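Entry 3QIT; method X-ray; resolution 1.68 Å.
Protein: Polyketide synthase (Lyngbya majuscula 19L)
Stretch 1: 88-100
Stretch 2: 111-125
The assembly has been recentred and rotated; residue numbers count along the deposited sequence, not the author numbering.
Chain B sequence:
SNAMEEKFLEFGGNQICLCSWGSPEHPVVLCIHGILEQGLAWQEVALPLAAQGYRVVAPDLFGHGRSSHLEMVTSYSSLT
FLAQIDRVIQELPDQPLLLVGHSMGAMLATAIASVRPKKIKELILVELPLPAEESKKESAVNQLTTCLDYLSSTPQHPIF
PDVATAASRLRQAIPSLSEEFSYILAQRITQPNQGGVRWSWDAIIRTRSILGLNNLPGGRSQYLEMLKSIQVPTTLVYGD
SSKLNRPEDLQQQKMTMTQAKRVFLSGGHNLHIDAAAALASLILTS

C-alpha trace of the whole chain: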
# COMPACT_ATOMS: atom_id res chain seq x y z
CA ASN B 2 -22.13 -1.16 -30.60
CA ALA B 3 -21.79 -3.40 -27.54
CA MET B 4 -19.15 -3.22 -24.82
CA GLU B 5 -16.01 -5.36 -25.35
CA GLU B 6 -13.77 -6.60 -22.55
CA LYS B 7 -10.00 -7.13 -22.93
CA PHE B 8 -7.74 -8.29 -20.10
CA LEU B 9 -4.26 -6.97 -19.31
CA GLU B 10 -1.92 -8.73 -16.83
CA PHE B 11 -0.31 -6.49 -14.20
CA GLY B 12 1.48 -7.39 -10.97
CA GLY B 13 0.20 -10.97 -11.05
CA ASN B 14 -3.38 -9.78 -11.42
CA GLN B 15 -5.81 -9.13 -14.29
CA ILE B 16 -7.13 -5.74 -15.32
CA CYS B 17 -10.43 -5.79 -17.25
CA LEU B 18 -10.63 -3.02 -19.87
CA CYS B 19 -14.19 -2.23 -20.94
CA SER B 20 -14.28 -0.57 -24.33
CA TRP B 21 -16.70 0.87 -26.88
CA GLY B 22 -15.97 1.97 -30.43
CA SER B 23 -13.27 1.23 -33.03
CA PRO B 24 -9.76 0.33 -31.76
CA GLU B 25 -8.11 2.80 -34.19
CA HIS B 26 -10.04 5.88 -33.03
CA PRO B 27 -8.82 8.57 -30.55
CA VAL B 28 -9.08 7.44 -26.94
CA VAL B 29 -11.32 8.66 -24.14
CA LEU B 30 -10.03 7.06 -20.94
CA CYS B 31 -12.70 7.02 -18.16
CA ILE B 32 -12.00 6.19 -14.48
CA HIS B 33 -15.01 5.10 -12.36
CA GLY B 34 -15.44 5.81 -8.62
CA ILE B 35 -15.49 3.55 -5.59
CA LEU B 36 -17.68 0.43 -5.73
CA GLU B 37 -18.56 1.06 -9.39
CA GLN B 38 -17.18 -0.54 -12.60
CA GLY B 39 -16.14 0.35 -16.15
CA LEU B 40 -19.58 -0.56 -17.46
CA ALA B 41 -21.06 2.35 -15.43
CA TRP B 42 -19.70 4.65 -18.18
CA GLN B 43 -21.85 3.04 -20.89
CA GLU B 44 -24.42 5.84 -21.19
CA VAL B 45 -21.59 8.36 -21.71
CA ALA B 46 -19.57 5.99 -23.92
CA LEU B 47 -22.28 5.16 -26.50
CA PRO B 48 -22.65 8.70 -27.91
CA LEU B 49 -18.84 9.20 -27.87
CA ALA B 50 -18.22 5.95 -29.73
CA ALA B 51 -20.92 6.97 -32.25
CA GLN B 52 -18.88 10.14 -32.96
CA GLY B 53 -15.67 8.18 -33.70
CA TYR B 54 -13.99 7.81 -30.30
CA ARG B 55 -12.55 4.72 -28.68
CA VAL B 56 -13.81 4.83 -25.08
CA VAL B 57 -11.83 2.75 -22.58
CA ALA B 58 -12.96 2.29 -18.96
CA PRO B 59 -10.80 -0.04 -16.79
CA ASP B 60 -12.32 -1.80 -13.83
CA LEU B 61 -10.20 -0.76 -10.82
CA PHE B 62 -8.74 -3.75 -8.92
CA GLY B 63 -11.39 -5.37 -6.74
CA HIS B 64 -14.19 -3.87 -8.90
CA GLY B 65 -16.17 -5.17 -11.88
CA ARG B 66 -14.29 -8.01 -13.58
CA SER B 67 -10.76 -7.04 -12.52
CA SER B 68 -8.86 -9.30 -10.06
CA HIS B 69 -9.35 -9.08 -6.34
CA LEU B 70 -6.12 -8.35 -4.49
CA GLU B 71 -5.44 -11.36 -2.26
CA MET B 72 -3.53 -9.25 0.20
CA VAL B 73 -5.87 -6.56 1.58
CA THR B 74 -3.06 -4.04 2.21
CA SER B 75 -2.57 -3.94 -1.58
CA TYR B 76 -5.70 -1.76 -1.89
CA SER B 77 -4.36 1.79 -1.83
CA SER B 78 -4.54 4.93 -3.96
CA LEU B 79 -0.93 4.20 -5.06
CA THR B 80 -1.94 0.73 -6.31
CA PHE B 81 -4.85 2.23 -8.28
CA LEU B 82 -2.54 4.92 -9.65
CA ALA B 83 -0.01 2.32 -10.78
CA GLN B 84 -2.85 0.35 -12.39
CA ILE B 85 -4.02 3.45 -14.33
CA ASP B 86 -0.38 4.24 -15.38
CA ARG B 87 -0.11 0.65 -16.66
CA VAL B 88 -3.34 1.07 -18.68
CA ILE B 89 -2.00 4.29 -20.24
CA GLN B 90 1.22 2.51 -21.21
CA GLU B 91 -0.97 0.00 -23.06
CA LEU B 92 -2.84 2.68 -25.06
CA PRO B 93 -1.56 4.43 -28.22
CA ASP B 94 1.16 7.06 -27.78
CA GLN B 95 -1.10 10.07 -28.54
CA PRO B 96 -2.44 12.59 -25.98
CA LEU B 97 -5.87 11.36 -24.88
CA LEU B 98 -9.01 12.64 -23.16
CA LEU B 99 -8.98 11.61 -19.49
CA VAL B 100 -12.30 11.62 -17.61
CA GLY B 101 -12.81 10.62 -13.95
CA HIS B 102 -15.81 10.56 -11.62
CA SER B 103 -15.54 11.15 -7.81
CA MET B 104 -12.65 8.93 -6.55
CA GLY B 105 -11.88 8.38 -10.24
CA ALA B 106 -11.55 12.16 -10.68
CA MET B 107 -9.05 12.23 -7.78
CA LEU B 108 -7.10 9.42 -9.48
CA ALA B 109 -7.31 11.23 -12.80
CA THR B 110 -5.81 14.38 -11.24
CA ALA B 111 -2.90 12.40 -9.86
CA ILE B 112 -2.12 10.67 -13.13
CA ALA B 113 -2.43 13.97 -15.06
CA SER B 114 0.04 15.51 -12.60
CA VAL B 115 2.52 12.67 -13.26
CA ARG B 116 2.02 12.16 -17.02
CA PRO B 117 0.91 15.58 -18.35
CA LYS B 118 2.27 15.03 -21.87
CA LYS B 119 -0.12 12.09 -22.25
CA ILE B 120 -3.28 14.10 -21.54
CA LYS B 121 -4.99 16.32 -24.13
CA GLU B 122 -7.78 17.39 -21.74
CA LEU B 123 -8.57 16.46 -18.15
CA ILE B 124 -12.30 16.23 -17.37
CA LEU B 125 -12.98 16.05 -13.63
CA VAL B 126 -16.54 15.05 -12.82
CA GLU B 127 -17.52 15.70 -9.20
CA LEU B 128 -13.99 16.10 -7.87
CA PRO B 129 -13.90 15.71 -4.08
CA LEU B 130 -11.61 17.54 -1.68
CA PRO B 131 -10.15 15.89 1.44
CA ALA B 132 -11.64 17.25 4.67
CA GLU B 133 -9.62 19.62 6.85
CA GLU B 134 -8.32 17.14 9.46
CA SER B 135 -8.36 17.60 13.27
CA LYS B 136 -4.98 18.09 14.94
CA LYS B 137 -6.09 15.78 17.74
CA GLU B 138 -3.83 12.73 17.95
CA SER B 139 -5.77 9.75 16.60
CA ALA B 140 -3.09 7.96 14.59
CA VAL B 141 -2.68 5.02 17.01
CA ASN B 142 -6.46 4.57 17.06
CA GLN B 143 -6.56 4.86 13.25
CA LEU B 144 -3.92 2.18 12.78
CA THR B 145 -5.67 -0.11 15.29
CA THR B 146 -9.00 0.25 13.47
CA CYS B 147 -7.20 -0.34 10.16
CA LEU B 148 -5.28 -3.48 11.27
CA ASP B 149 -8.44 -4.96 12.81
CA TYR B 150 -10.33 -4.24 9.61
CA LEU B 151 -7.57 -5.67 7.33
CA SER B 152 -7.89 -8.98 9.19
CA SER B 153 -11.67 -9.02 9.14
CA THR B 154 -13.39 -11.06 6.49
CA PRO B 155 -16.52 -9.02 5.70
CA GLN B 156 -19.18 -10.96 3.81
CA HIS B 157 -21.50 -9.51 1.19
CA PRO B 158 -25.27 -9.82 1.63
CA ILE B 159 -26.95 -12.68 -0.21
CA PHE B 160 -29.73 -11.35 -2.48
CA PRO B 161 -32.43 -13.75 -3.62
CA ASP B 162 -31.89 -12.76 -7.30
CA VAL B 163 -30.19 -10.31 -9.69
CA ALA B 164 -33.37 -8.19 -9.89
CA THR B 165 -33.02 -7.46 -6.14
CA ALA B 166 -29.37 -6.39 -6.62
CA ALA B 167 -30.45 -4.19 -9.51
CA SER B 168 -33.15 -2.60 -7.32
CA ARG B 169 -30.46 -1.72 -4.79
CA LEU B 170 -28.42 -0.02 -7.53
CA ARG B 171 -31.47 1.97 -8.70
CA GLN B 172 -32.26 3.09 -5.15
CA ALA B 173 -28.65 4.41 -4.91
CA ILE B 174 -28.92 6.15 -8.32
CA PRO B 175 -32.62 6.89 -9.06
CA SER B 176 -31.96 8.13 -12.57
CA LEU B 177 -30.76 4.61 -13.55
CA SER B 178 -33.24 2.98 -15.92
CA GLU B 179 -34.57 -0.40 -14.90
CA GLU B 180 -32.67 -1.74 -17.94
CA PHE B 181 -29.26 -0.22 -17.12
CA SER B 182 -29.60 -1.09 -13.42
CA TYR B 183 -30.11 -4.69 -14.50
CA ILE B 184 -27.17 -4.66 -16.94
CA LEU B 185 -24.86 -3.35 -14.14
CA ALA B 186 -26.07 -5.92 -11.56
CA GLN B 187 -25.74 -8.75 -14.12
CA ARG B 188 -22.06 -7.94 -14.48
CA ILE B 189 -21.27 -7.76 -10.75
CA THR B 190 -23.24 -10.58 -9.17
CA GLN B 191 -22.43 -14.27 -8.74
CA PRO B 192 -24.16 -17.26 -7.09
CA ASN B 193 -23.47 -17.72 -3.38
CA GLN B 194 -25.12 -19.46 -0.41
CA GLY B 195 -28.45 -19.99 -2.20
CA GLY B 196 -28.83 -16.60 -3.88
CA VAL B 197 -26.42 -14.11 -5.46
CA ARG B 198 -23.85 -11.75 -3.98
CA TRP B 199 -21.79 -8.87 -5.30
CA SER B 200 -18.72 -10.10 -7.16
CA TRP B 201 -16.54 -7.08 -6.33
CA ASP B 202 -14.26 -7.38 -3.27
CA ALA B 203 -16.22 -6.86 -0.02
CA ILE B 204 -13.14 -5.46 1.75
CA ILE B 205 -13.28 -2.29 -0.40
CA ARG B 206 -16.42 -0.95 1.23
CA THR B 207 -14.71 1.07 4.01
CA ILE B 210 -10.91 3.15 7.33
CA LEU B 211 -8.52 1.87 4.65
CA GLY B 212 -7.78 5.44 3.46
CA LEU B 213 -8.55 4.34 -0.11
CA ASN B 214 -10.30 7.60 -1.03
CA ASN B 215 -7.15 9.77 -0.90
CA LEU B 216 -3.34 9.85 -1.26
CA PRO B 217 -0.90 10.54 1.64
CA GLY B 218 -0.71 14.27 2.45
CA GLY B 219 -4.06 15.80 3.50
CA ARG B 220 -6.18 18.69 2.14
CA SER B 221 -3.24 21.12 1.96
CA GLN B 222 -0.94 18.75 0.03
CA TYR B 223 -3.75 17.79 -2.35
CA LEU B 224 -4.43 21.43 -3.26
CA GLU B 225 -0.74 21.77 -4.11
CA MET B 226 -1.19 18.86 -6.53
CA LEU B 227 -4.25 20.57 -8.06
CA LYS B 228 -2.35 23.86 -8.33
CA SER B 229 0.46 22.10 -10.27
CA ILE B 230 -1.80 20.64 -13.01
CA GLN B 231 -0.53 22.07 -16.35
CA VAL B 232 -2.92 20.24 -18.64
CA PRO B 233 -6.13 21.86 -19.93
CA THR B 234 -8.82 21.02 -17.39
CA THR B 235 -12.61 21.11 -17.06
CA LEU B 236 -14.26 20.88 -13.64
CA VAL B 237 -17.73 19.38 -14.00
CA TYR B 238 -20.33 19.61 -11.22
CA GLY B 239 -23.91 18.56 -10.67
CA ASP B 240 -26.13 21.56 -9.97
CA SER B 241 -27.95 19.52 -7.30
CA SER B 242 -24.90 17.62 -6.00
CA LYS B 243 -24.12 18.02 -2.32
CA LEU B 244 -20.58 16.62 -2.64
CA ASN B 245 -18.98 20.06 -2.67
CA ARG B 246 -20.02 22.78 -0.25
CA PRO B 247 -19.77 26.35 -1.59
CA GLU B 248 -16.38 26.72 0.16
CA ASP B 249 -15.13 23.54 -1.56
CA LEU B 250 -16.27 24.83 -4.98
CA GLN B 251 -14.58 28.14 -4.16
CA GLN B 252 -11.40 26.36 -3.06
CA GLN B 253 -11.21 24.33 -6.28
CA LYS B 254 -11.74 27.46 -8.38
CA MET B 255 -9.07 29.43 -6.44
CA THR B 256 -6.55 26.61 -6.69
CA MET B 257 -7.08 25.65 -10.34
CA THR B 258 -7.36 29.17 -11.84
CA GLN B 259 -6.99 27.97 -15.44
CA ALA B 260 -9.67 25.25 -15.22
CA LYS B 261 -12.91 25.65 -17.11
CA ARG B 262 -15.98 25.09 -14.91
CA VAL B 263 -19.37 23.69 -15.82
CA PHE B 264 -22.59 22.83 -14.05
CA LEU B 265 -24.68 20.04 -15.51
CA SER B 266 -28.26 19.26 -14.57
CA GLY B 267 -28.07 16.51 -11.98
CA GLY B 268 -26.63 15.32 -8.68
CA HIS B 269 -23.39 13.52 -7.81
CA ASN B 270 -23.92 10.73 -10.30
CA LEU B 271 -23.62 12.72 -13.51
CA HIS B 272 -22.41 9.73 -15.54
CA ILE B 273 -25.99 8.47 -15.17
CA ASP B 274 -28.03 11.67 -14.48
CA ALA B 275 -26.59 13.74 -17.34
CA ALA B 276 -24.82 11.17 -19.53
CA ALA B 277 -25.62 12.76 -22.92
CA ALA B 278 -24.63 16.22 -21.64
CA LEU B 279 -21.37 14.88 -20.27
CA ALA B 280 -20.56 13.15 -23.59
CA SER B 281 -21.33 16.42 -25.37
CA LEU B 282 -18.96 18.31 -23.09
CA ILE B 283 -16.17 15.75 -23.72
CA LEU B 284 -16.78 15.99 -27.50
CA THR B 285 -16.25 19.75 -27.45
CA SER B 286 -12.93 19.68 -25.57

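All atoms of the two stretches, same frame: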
# COMPACT_ATOMS: atom_id res chain seq x y z
N VAL B 88 -2.34 1.01 -17.62
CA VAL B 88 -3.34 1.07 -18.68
C VAL B 88 -2.93 2.10 -19.74
O VAL B 88 -3.01 1.82 -20.95
CB VAL B 88 -4.75 1.43 -18.12
CG1 VAL B 88 -5.71 1.66 -19.28
CG2 VAL B 88 -5.29 0.30 -17.22
N ILE B 89 -2.46 3.25 -19.30
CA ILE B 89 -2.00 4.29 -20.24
C ILE B 89 -0.85 3.79 -21.10
O ILE B 89 -0.82 4.02 -22.33
CB ILE B 89 -1.63 5.59 -19.53
CG1 ILE B 89 -2.90 6.23 -18.99
CG2 ILE B 89 -0.94 6.59 -20.51
CD1 ILE B 89 -2.67 7.26 -17.90
N GLN B 90 0.09 3.07 -20.48
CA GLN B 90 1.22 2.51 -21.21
C GLN B 90 0.76 1.54 -22.30
O GLN B 90 1.45 1.35 -23.30
CB GLN B 90 2.24 1.81 -20.28
CG GLN B 90 2.80 2.64 -19.11
CD GLN B 90 3.17 4.09 -19.45
OE1 GLN B 90 4.01 4.35 -20.33
NE2 GLN B 90 2.57 5.04 -18.73
N GLU B 91 -0.42 0.96 -22.12
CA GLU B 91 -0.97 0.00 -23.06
C GLU B 91 -1.69 0.69 -24.24
O GLU B 91 -1.87 0.08 -25.29
CB GLU B 91 -1.91 -0.98 -22.34
CG GLU B 91 -2.28 -2.24 -23.12
CD GLU B 91 -1.14 -3.24 -23.28
OE1 GLU B 91 -0.02 -3.02 -22.74
OE2 GLU B 91 -1.36 -4.26 -23.97
N LEU B 92 -2.09 1.94 -24.04
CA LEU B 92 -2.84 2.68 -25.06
C LEU B 92 -1.88 3.33 -26.06
O LEU B 92 -0.68 3.40 -25.79
CB LEU B 92 -3.76 3.73 -24.40
CG LEU B 92 -4.83 3.11 -23.48
CD1 LEU B 92 -5.62 4.21 -22.73
CD2 LEU B 92 -5.79 2.19 -24.26
N PRO B 93 -2.41 3.76 -27.22
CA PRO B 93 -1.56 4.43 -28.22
C PRO B 93 -0.83 5.63 -27.64
O PRO B 93 -1.32 6.26 -26.70
CB PRO B 93 -2.56 4.87 -29.28
CG PRO B 93 -3.63 3.84 -29.22
CD PRO B 93 -3.76 3.51 -27.74
N ASP B 94 0.34 5.93 -28.20
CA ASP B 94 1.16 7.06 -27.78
C ASP B 94 0.71 8.37 -28.45
O ASP B 94 1.43 8.93 -29.29
CB ASP B 94 2.64 6.76 -28.06
CG ASP B 94 3.58 7.78 -27.44
OD1 ASP B 94 3.16 8.55 -26.55
OD2 ASP B 94 4.76 7.80 -27.86
N GLN B 95 -0.49 8.83 -28.07
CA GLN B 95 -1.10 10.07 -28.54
C GLN B 95 -1.83 10.67 -27.33
O GLN B 95 -2.51 9.93 -26.62
CB GLN B 95 -2.15 9.81 -29.63
CG GLN B 95 -1.63 9.25 -30.95
CD GLN B 95 -0.66 10.19 -31.65
OE1 GLN B 95 -0.84 11.42 -31.63
NE2 GLN B 95 0.37 9.62 -32.27
N PRO B 96 -1.70 11.99 -27.10
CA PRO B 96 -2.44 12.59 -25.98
C PRO B 96 -3.94 12.28 -26.04
O PRO B 96 -4.56 12.40 -27.11
CB PRO B 96 -2.19 14.09 -26.14
CG PRO B 96 -0.83 14.16 -26.84
CD PRO B 96 -0.84 12.97 -27.79
N LEU B 97 -4.50 11.87 -24.90
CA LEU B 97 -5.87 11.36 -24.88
C LEU B 97 -6.75 12.21 -23.97
O LEU B 97 -6.26 13.08 -23.23
CB LEU B 97 -5.90 9.88 -24.45
CG LEU B 97 -5.13 9.42 -23.20
CD1 LEU B 97 -5.77 9.93 -21.90
CD2 LEU B 97 -5.06 7.92 -23.17
N LEU B 98 -8.05 11.96 -24.02
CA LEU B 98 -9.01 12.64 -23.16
C LEU B 98 -9.16 11.78 -21.93
O LEU B 98 -9.45 10.60 -22.05
CB LEU B 98 -10.34 12.81 -23.90
CG LEU B 98 -10.30 13.70 -25.14
CD1 LEU B 98 -11.59 13.59 -25.95
CD2 LEU B 98 -9.99 15.17 -24.77
N LEU B 99 -8.91 12.35 -20.75
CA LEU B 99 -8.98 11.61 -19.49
C LEU B 99 -10.16 12.13 -18.68
O LEU B 99 -10.21 13.32 -18.38
CB LEU B 99 -7.69 11.78 -18.69
CG LEU B 99 -7.61 11.05 -17.34
CD1 LEU B 99 -7.84 9.55 -17.46
CD2 LEU B 99 -6.24 11.34 -16.72
N VAL B 100 -11.07 11.24 -18.30
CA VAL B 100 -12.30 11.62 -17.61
C VAL B 100 -12.35 10.78 -16.33
O VAL B 100 -12.07 9.58 -16.37
CB VAL B 100 -13.53 11.28 -18.46
CG1 VAL B 100 -14.81 11.82 -17.77
CG2 VAL B 100 -13.38 11.87 -19.87
N ALA B 111 -4.23 12.86 -10.22
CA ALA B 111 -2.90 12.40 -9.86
C ALA B 111 -2.15 11.92 -11.09
O ALA B 111 -1.00 12.30 -11.31
CB ALA B 111 -2.98 11.34 -8.78
N ILE B 112 -2.82 11.16 -11.94
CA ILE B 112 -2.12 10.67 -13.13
C ILE B 112 -1.78 11.80 -14.12
O ILE B 112 -0.71 11.79 -14.70
CB ILE B 112 -2.81 9.44 -13.78
CG1 ILE B 112 -1.80 8.64 -14.63
CG2 ILE B 112 -3.95 9.85 -14.64
CD1 ILE B 112 -0.80 7.82 -13.84
N ALA B 113 -2.67 12.79 -14.23
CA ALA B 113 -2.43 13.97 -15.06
C ALA B 113 -1.28 14.80 -14.53
O ALA B 113 -0.57 15.44 -15.30
CB ALA B 113 -3.70 14.83 -15.20
N SER B 114 -1.08 14.78 -13.21
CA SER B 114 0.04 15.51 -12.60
C SER B 114 1.37 14.83 -12.89
O SER B 114 2.39 15.50 -13.06
CB SER B 114 -0.18 15.71 -11.08
OG SER B 114 0.11 14.54 -10.32
N VAL B 115 1.34 13.50 -13.00
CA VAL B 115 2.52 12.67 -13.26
C VAL B 115 2.86 12.53 -14.75
O VAL B 115 4.03 12.55 -15.13
CB VAL B 115 2.35 11.27 -12.62
CG1 VAL B 115 3.48 10.31 -13.04
CG2 VAL B 115 2.31 11.39 -11.10
N ARG B 116 1.83 12.39 -15.60
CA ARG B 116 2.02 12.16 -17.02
C ARG B 116 1.33 13.25 -17.87
O ARG B 116 0.52 12.92 -18.75
CB ARG B 116 1.42 10.81 -17.42
CG ARG B 116 1.87 9.61 -16.56
CD ARG B 116 3.36 9.36 -16.72
NE ARG B 116 3.78 8.16 -15.99
CZ ARG B 116 5.00 7.95 -15.51
NH1 ARG B 116 5.95 8.89 -15.62
NH2 ARG B 116 5.27 6.82 -14.87
N PRO B 117 1.64 14.53 -17.62
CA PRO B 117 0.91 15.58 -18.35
C PRO B 117 1.00 15.50 -19.87
O PRO B 117 0.03 15.85 -20.54
CB PRO B 117 1.57 16.87 -17.84
CG PRO B 117 2.90 16.46 -17.33
CD PRO B 117 2.64 15.11 -16.71
N LYS B 118 2.13 15.05 -20.42
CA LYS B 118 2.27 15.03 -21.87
C LYS B 118 1.31 14.04 -22.53
O LYS B 118 1.00 14.15 -23.72
CB LYS B 118 3.71 14.73 -22.28
CG LYS B 118 4.72 15.74 -21.76
CD LYS B 118 6.13 15.33 -22.16
CE LYS B 118 7.18 16.31 -21.64
NZ LYS B 118 7.43 16.14 -20.18
N LYS B 119 0.79 13.10 -21.74
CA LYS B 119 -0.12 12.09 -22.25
C LYS B 119 -1.58 12.53 -22.31
O LYS B 119 -2.42 11.82 -22.85
CB LYS B 119 0.04 10.80 -21.42
CG LYS B 119 1.43 10.18 -21.62
CD LYS B 119 1.64 8.89 -20.84
CE LYS B 119 3.10 8.42 -20.90
NZ LYS B 119 3.54 8.08 -22.28
N ILE B 120 -1.88 13.71 -21.77
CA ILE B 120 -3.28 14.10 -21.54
C ILE B 120 -3.64 15.34 -22.34
O ILE B 120 -3.10 16.43 -22.08
CB ILE B 120 -3.59 14.38 -20.04
CG1 ILE B 120 -3.08 13.27 -19.08
CG2 ILE B 120 -5.10 14.65 -19.83
CD1 ILE B 120 -3.51 11.84 -19.41
N LYS B 121 -4.54 15.18 -23.30
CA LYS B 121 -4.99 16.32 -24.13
C LYS B 121 -5.90 17.25 -23.32
O LYS B 121 -5.74 18.48 -23.34
CB LYS B 121 -5.72 15.80 -25.38
CG LYS B 121 -6.36 16.85 -26.28
CD LYS B 121 -7.22 16.14 -27.34
CE LYS B 121 -7.41 16.99 -28.60
NZ LYS B 121 -8.23 18.19 -28.37
N GLU B 122 -6.86 16.65 -22.61
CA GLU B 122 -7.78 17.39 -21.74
C GLU B 122 -8.14 16.51 -20.56
O GLU B 122 -8.34 15.32 -20.71
CB GLU B 122 -9.07 17.80 -22.48
CG GLU B 122 -10.12 18.54 -21.59
CD GLU B 122 -9.95 20.07 -21.57
OE1 GLU B 122 -9.34 20.61 -22.52
OE2 GLU B 122 -10.43 20.73 -20.63
N LEU B 123 -8.22 17.13 -19.38
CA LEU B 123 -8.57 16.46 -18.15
C LEU B 123 -9.97 16.90 -17.76
O LEU B 123 -10.21 18.09 -17.54
CB LEU B 123 -7.58 16.87 -17.06
CG LEU B 123 -7.73 16.27 -15.68
CD1 LEU B 123 -7.53 14.71 -15.69
CD2 LEU B 123 -6.74 16.95 -14.69
N ILE B 124 -10.88 15.94 -17.66
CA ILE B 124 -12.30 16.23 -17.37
C ILE B 124 -12.61 15.61 -16.01
O ILE B 124 -12.60 14.37 -15.87
CB ILE B 124 -13.23 15.67 -18.47
CG1 ILE B 124 -12.88 16.36 -19.80
CG2 ILE B 124 -14.70 15.96 -18.11
CD1 ILE B 124 -13.19 15.57 -21.01
N LEU B 125 -12.84 16.48 -15.02
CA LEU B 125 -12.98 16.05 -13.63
C LEU B 125 -14.43 16.17 -13.21
O LEU B 125 -14.93 17.27 -13.02
CB LEU B 125 -12.05 16.90 -12.72
CG LEU B 125 -10.59 16.81 -13.17
CD1 LEU B 125 -9.75 17.79 -12.35
CD2 LEU B 125 -10.06 15.38 -13.03
O HOH W 1 -0.86 8.97 -24.07

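A beta bulge interrupts the pairing of two parallel strands here, and it shows how a sheet can absorb an extra residue without losing its ladder. Leu-97 pairs with Ile-120, but Leu-98 pairs with Glu-122, so the register slips by one and Lys-121, where the chain turns a corner, has no bridge partner of its own. Leu-97 N donates to Lys-119 O (2.9 Å), and Lys-121 N donates to Leu-97 O (2.7 Å). The cost falls on Glu-122 N, which lies 3.7 Å from Leu-97 O, is buried, and finds no acceptor. Beyond the bulge the regular pattern resumes: Leu-99 N donates to Glu-122 O (3.0 Å) and Ile-124 N to Leu-99 O (2.8 Å), so Leu-99 grips the neighbouring strand through both its amide and its carbonyl. The strand directions differ by only 15°.

Side chains alternate between the two faces. On one, Leu-99 is the hub: its CD2 lies 3.4 Å from Ile-112 CG2, 3.8 Å from Leu-123 CD1 and 3.9 Å from Ile-120 CD1. Ile-112 thereby packs its helix against the sheet, while its CG1 also meets Ile-89 CD1 at 3.7 Å, joining the helical parts of both stretches. Branched aliphatic residues suit this buried layer, filling space without polar groups to satisfy. On the other face, Val-100 CG2 meets Ile-124 CD1 (3.9 Å), and Leu-98 CD2 rests 3.6 Å from Glu-122 CB; the acid's end leads away, and its OE2 is hydrogen-bonded elsewhere in the structure.

At the margin, Lys-119 combines apolar and charged roles. Its CD packs 3.5 Å from Ile-89 CG2, whereas its NZ reaches 4.3 Å from Asp-94 OD1, an attraction of opposite charges too long for a salt bridge. Altogether the contact buries 843 Å², counting both sides.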